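Local coordinates for protein Rubredoxin\:oxygen oxidoreductase (PDB 1E5D) that catalyses the four-electron reduction of dioxygen to two waters, pairing a diiron lactamase-fold domain with an FMN-binding flavodoxin-like domain, at residues Ile257-Asp260 against Ser265-Lys268; Val307-Pro312 against Pro320-Thr325. All blocks are in the same frame, centred on the assembly; numbering follows the deposited sequence.

Contact 1: Ile257-Asp260 against Ser265-Lys268; sequences IFYD and STEK. With FMN (flavin mononucleotide), chain C.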
loop_
_atom_site.group_PDB
_atom_site.type_symbol
_atom_site.label_atom_id
_atom_site.label_comp_id
_atom_site.label_asym_id
_atom_site.label_seq_id
_atom_site.Cartn_x
_atom_site.Cartn_y
_atom_site.Cartn_z
ATOM N N ILE A 257 9.987 13.236 -6.376
ATOM C CA ILE A 257 8.580 13.569 -6.235
ATOM C C ILE A 257 7.752 12.290 -6.273
ATOM O O ILE A 257 7.800 11.520 -7.236
ATOM C CB ILE A 257 8.120 14.509 -7.358
ATOM C CG1 ILE A 257 8.864 15.843 -7.410
ATOM C CG2 ILE A 257 6.617 14.719 -7.279
ATOM C CD1 ILE A 257 8.775 16.539 -8.755
ATOM N N PHE A 258 6.978 12.010 -5.229
ATOM C CA PHE A 258 6.122 10.821 -5.322
ATOM C C PHE A 258 4.712 11.249 -4.934
ATOM O O PHE A 258 4.482 12.093 -4.080
ATOM C CB PHE A 258 6.657 9.670 -4.507
ATOM C CG PHE A 258 6.495 9.622 -3.011
ATOM C CD1 PHE A 258 5.335 9.127 -2.439
ATOM C CD2 PHE A 258 7.491 10.049 -2.157
ATOM C CE1 PHE A 258 5.161 9.041 -1.073
ATOM C CE2 PHE A 258 7.327 9.973 -0.784
ATOM C CZ PHE A 258 6.160 9.470 -0.227
ATOM N N TYR A 259 3.763 10.650 -5.632
ATOM C CA TYR A 259 2.371 11.031 -5.557
ATOM C C TYR A 259 1.522 9.816 -5.912
ATOM O O TYR A 259 2.029 8.836 -6.456
ATOM C CB TYR A 259 2.078 12.188 -6.542
ATOM C CG TYR A 259 1.930 11.633 -7.951
ATOM C CD1 TYR A 259 3.058 11.212 -8.648
ATOM C CD2 TYR A 259 0.694 11.518 -8.584
ATOM C CE1 TYR A 259 2.959 10.700 -9.934
ATOM C CE2 TYR A 259 0.585 10.999 -9.859
ATOM C CZ TYR A 259 1.724 10.590 -10.534
ATOM O OH TYR A 259 1.589 10.083 -11.804
ATOM N N ASP A 260 0.235 9.951 -5.658
ATOM C CA ASP A 260 -0.797 9.120 -6.250
ATOM C C ASP A 260 -1.949 10.051 -6.617
ATOM O O ASP A 260 -1.971 11.219 -6.219
ATOM C CB ASP A 260 -1.234 7.993 -5.334
ATOM C CG ASP A 260 -1.891 6.859 -6.096
ATOM O OD1 ASP A 260 -2.067 6.995 -7.327
ATOM O OD2 ASP A 260 -2.242 5.843 -5.473
ATOM N N SER A 265 -5.380 15.307 -11.398
ATOM C CA SER A 265 -4.977 16.707 -11.173
ATOM C C SER A 265 -3.722 16.726 -10.318
ATOM O O SER A 265 -2.799 17.516 -10.534
ATOM C CB SER A 265 -6.092 17.522 -10.533
ATOM O OG SER A 265 -7.214 17.650 -11.386
ATOM N N THR A 266 -3.659 15.838 -9.319
ATOM C CA THR A 266 -2.421 15.798 -8.533
ATOM C C THR A 266 -1.269 15.370 -9.431
ATOM O O THR A 266 -0.105 15.717 -9.224
ATOM C CB THR A 266 -2.547 14.868 -7.322
ATOM O OG1 THR A 266 -3.641 15.320 -6.510
ATOM C CG2 THR A 266 -1.299 14.931 -6.455
ATOM N N GLU A 267 -1.579 14.602 -10.479
ATOM C CA GLU A 267 -0.498 14.182 -11.371
ATOM C C GLU A 267 0.080 15.353 -12.163
ATOM O O GLU A 267 1.301 15.501 -12.275
ATOM C CB GLU A 267 -0.969 13.081 -12.322
ATOM C CG GLU A 267 0.199 12.426 -13.046
ATOM C CD GLU A 267 -0.205 11.723 -14.325
ATOM O OE1 GLU A 267 -1.343 11.217 -14.387
ATOM O OE2 GLU A 267 0.632 11.676 -15.253
ATOM N N LYS A 268 -0.787 16.195 -12.706
ATOM C CA LYS A 268 -0.415 17.398 -13.440
ATOM C C LYS A 268 0.442 18.340 -12.600
ATOM O O LYS A 268 1.477 18.844 -13.033
ATOM C CB LYS A 268 -1.673 18.127 -13.929
ATOM C CG LYS A 268 -2.370 17.381 -15.055
ATOM C CD LYS A 268 -3.690 18.020 -15.434
ATOM C CE LYS A 268 -4.656 16.995 -16.013
ATOM N NZ LYS A 268 -5.602 17.623 -16.977
HETATM N N1 FMN C . -12.166 15.875 -1.626
HETATM C C2 FMN C . -12.241 16.384 -0.404
HETATM O O2 FMN C . -12.176 17.565 -0.189
HETATM N N3 FMN C . -12.394 15.555 0.739
HETATM C C4 FMN C . -12.846 14.255 0.600
HETATM O O4 FMN C . -12.933 13.579 1.608
HETATM C C4A FMN C . -12.814 13.702 -0.746
HETATM N N5 FMN C . -12.875 12.364 -0.937
HETATM C C5A FMN C . -13.158 11.951 -2.217
HETATM C C6 FMN C . -13.359 10.562 -2.427
HETATM C C7 FMN C . -13.392 10.032 -3.694
HETATM C C7M FMN C . -13.308 8.541 -3.878
HETATM C C8 FMN C . -13.179 10.894 -4.840
HETATM C C8M FMN C . -13.435 10.372 -6.235
HETATM C C9 FMN C . -13.183 12.284 -4.646
HETATM C C9A FMN C . -12.965 12.778 -3.358
HETATM N N10 FMN C . -12.564 14.124 -3.096
HETATM C C10 FMN C . -12.555 14.604 -1.857
HETATM C "C1'" FMN C . -12.410 15.019 -4.268
HETATM C "C2'" FMN C . -10.998 14.876 -4.891
HETATM O "O2'" FMN C . -10.004 15.236 -3.939
HETATM C "C3'" FMN C . -10.978 15.840 -6.066
HETATM O "O3'" FMN C . -11.685 15.195 -7.122
HETATM C "C4'" FMN C . -9.545 16.121 -6.529
HETATM O "O4'" FMN C . -9.564 17.009 -7.658
HETATM C "C5'" FMN C . -8.921 14.790 -6.888
HETATM O "O5'" FMN C . -7.454 15.035 -7.391
HETATM P P FMN C . -6.782 14.066 -8.357
HETATM O O1P FMN C . -5.277 14.296 -8.203
HETATM O O2P FMN C . -7.209 12.753 -8.174
HETATM O O3P FMN C . -7.157 14.411 -9.725
#

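Contact 2: Val307-Pro312 against Pro320-Thr325; sequences VIVGSP and PYVAGT. With FMN (flavin mononucleotide), chain C.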
loop_
_atom_site.group_PDB
_atom_site.type_symbol
_atom_site.label_atom_id
_atom_site.label_comp_id
_atom_site.label_asym_id
_atom_site.label_seq_id
_atom_site.Cartn_x
_atom_site.Cartn_y
_atom_site.Cartn_z
ATOM N N VAL A 307 12.434 15.654 -0.786
ATOM C CA VAL A 307 11.373 14.678 -1.024
ATOM C C VAL A 307 10.053 15.423 -1.127
ATOM O O VAL A 307 9.635 16.030 -0.139
ATOM C CB VAL A 307 11.340 13.643 0.109
ATOM C CG1 VAL A 307 10.153 12.713 0.012
ATOM C CG2 VAL A 307 12.639 12.846 0.102
ATOM N N ILE A 308 9.421 15.408 -2.291
ATOM C CA ILE A 308 8.129 16.061 -2.482
ATOM C C ILE A 308 7.020 15.016 -2.630
ATOM O O ILE A 308 7.158 14.083 -3.418
ATOM C CB ILE A 308 8.116 16.969 -3.719
ATOM C CG1 ILE A 308 9.430 17.714 -3.957
ATOM C CG2 ILE A 308 6.935 17.933 -3.656
ATOM C CD1 ILE A 308 9.757 18.710 -2.869
ATOM N N VAL A 309 5.938 15.169 -1.883
ATOM C CA VAL A 309 4.845 14.221 -1.838
ATOM C C VAL A 309 3.528 14.865 -2.237
ATOM O O VAL A 309 3.159 15.962 -1.821
ATOM C CB VAL A 309 4.625 13.609 -0.441
ATOM C CG1 VAL A 309 3.758 12.366 -0.589
ATOM C CG2 VAL A 309 5.934 13.275 0.241
ATOM N N GLY A 310 2.790 14.150 -3.080
ATOM C CA GLY A 310 1.518 14.699 -3.538
ATOM C C GLY A 310 0.421 13.671 -3.344
ATOM O O GLY A 310 0.616 12.491 -3.631
ATOM N N SER A 311 -0.726 14.128 -2.863
ATOM C CA SER A 311 -1.910 13.286 -2.829
ATOM C C SER A 311 -3.164 14.155 -2.866
ATOM O O SER A 311 -3.236 15.221 -2.262
ATOM C CB SER A 311 -1.946 12.392 -1.595
ATOM O OG SER A 311 -3.206 11.751 -1.498
ATOM N N PRO A 312 -4.164 13.681 -3.588
ATOM C CA PRO A 312 -5.461 14.358 -3.524
ATOM C C PRO A 312 -6.100 14.038 -2.186
ATOM O O PRO A 312 -5.682 13.120 -1.485
ATOM C CB PRO A 312 -6.238 13.706 -4.665
ATOM C CG PRO A 312 -5.638 12.342 -4.788
ATOM C CD PRO A 312 -4.169 12.524 -4.485
ATOM N N PRO A 320 -4.249 5.656 0.019
ATOM C CA PRO A 320 -3.684 4.543 0.776
ATOM C C PRO A 320 -2.221 4.278 0.446
ATOM O O PRO A 320 -1.389 4.110 1.334
ATOM C CB PRO A 320 -4.518 3.358 0.283
ATOM C CG PRO A 320 -5.818 3.959 -0.134
ATOM C CD PRO A 320 -5.501 5.310 -0.685
ATOM N N TYR A 321 -1.909 4.227 -0.841
ATOM C CA TYR A 321 -0.568 3.906 -1.303
ATOM C C TYR A 321 0.417 5.005 -0.935
ATOM O O TYR A 321 1.608 4.760 -0.726
ATOM C CB TYR A 321 -0.577 3.692 -2.816
ATOM C CG TYR A 321 -1.227 2.403 -3.238
ATOM C CD1 TYR A 321 -1.257 1.323 -2.365
ATOM C CD2 TYR A 321 -1.807 2.263 -4.488
ATOM C CE1 TYR A 321 -1.848 0.128 -2.728
ATOM C CE2 TYR A 321 -2.403 1.067 -4.862
ATOM C CZ TYR A 321 -2.422 0.010 -3.980
ATOM O OH TYR A 321 -3.007 -1.181 -4.341
ATOM N N VAL A 322 -0.089 6.238 -0.848
ATOM C CA VAL A 322 0.792 7.304 -0.369
ATOM C C VAL A 322 1.066 7.123 1.121
ATOM O O VAL A 322 2.190 7.240 1.596
ATOM C CB VAL A 322 0.200 8.694 -0.646
ATOM C CG1 VAL A 322 1.112 9.761 -0.068
ATOM C CG2 VAL A 322 0.020 8.893 -2.142
ATOM N N ALA A 323 0.015 6.818 1.865
ATOM C CA ALA A 323 0.157 6.543 3.288
ATOM C C ALA A 323 1.099 5.377 3.544
ATOM O O ALA A 323 1.982 5.459 4.404
ATOM C CB ALA A 323 -1.203 6.250 3.913
ATOM N N GLY A 324 0.930 4.278 2.810
ATOM C CA GLY A 324 1.787 3.116 3.026
ATOM C C GLY A 324 3.250 3.419 2.760
ATOM O O GLY A 324 4.144 2.961 3.474
ATOM N N THR A 325 3.509 4.200 1.715
ATOM C CA THR A 325 4.877 4.571 1.369
ATOM C C THR A 325 5.500 5.495 2.394
ATOM O O THR A 325 6.676 5.389 2.748
ATOM C CB THR A 325 4.884 5.262 -0.009
ATOM O OG1 THR A 325 4.354 4.305 -0.945
ATOM C CG2 THR A 325 6.288 5.635 -0.445
HETATM N N1 FMN C . -12.166 15.875 -1.626
HETATM C C2 FMN C . -12.241 16.384 -0.404
HETATM O O2 FMN C . -12.176 17.565 -0.189
HETATM N N3 FMN C . -12.394 15.555 0.739
HETATM C C4 FMN C . -12.846 14.255 0.600
HETATM O O4 FMN C . -12.933 13.579 1.608
HETATM C C4A FMN C . -12.814 13.702 -0.746
HETATM N N5 FMN C . -12.875 12.364 -0.937
HETATM C C5A FMN C . -13.158 11.951 -2.217
HETATM C C6 FMN C . -13.359 10.562 -2.427
HETATM C C7 FMN C . -13.392 10.032 -3.694
HETATM C C7M FMN C . -13.308 8.541 -3.878
HETATM C C8 FMN C . -13.179 10.894 -4.840
HETATM C C8M FMN C . -13.435 10.372 -6.235
HETATM C C9 FMN C . -13.183 12.284 -4.646
HETATM C C9A FMN C . -12.965 12.778 -3.358
HETATM N N10 FMN C . -12.564 14.124 -3.096
HETATM C C10 FMN C . -12.555 14.604 -1.857
HETATM C "C1'" FMN C . -12.410 15.019 -4.268
HETATM C "C2'" FMN C . -10.998 14.876 -4.891
HETATM O "O2'" FMN C . -10.004 15.236 -3.939
HETATM C "C3'" FMN C . -10.978 15.840 -6.066
HETATM O "O3'" FMN C . -11.685 15.195 -7.122
HETATM C "C4'" FMN C . -9.545 16.121 -6.529
HETATM O "O4'" FMN C . -9.564 17.009 -7.658
HETATM C "C5'" FMN C . -8.921 14.790 -6.888
HETATM O "O5'" FMN C . -7.454 15.035 -7.391
HETATM P P FMN C . -6.782 14.066 -8.357
HETATM O O1P FMN C . -5.277 14.296 -8.203
HETATM O O2P FMN C . -7.209 12.753 -8.174
HETATM O O3P FMN C . -7.157 14.411 -9.725
#

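Contact 1: Ile257-Asp260 against Ser265-Lys268
Tyr259 meets Glu267 and Thr266 across this contact, in which the end of a strand leans on the first turn of the helix that follows it. Van der Waals contacts join the two. OH of Tyr259 comes within 3.0 Å of CG of Glu267, an oxygen set beside a methylene and not a hydrogen bond. CE2 of Tyr259 lies 3.5 Å from the same CG, so the glutamate's aliphatic stem passes obliquely by the phenol, its carboxylate plane turned 27° from the ring. CG of Tyr259 sits between the backbone N and the carbonyl carbon (chi1 79°), which carries the ring over toward the helix. Nearer the phosphate, the methyl CG2 of Thr266 lies against the carbonyl O of Asp260, 3.8 Å away.

The polar chemistry runs to other partners. Ser265 N donates to FMN O3P at 2.6 Å, and Thr266 gives O1P both its N-H and its hydroxyl, OG1 to O1P being 2.6 Å. Two donors from one residue thus grip a single phosphate oxygen at the helix start, whose dipole probably adds to the attraction. Glu267 OE1 is hydrogen-bonded to ND1 of His264; Asp260 OD1 forms a salt bridge with Lys290 and a hydrogen bond with NE1 of Trp288.

In this flavodoxin-like phosphate-binding turn, strand 254-259 and helix 265-279 open a beta-alpha-beta unit completed by strand 283-288, whose last residue, Trp288, stacks on Tyr259; strand 306-310 flanks strand 254-259's other edge.

Contact 2: Val307-Pro312 against Pro320-Thr325
Ser311 and Val322 mark the closest backbone approach, their CA atoms 7.0 Å apart, where strand 306-310 runs out into a loop against the first turn of helix 320-331. The two elements begin a beta-alpha-beta unit of the flavodoxin-like fold, closed by strand 338-345.

Val322 joins them, and its two methyls have separate tasks. CG1, anti to the backbone N (chi1 177°), reaches CG1 of Val309 at 3.7 Å, the side chains sliding past each other in opposite directions. CG2 turns toward the strand end, 3.9 Å from O of Gly310 and 4.1 Å from CB of Ser311. Leu355 of helix 350-361 touches Val309, Ser311 and Val322, extending this apolar patch.

Within the helix, O of Tyr321 takes both N and OG1 of Thr325, the hydroxyl arriving at 2.8 Å and almost in line with the carbonyl. The outer side of the helix meets the second subunit, where Tyr321 is edge-to-face with His294 of that chain.

At the strand end Ser311 OG donates to O of Pro312, on a lone pair in the carbonyl plane, and accepts from N of Leu319. Pro312 CB lies 3.3 Å from FMN O5'.

Contacts 1 and 2 illustrate one principle with a difference: in an alpha/beta nucleotide-binding fold both strand ends reach the FMN, but only in contact 1 does the helix start bind the phosphate. The strands are neighbours, joined by probable hydrogen bonds from Phe258 N to Ile308 O and Gly310 N to Phe258 O, but their helices pack on opposite faces of the sheet. Both contacts are buried, although Glu267 in contact 1 is partly exposed. Neither has a hydrogen bond between its segments; contact 1 packs a phenol ring on a glutamate stem and hydrogen-bonds the phosphate, whereas contact 2 is almost wholly aliphatic, meeting FMN through a proline, with its helix also turned toward the second subunit.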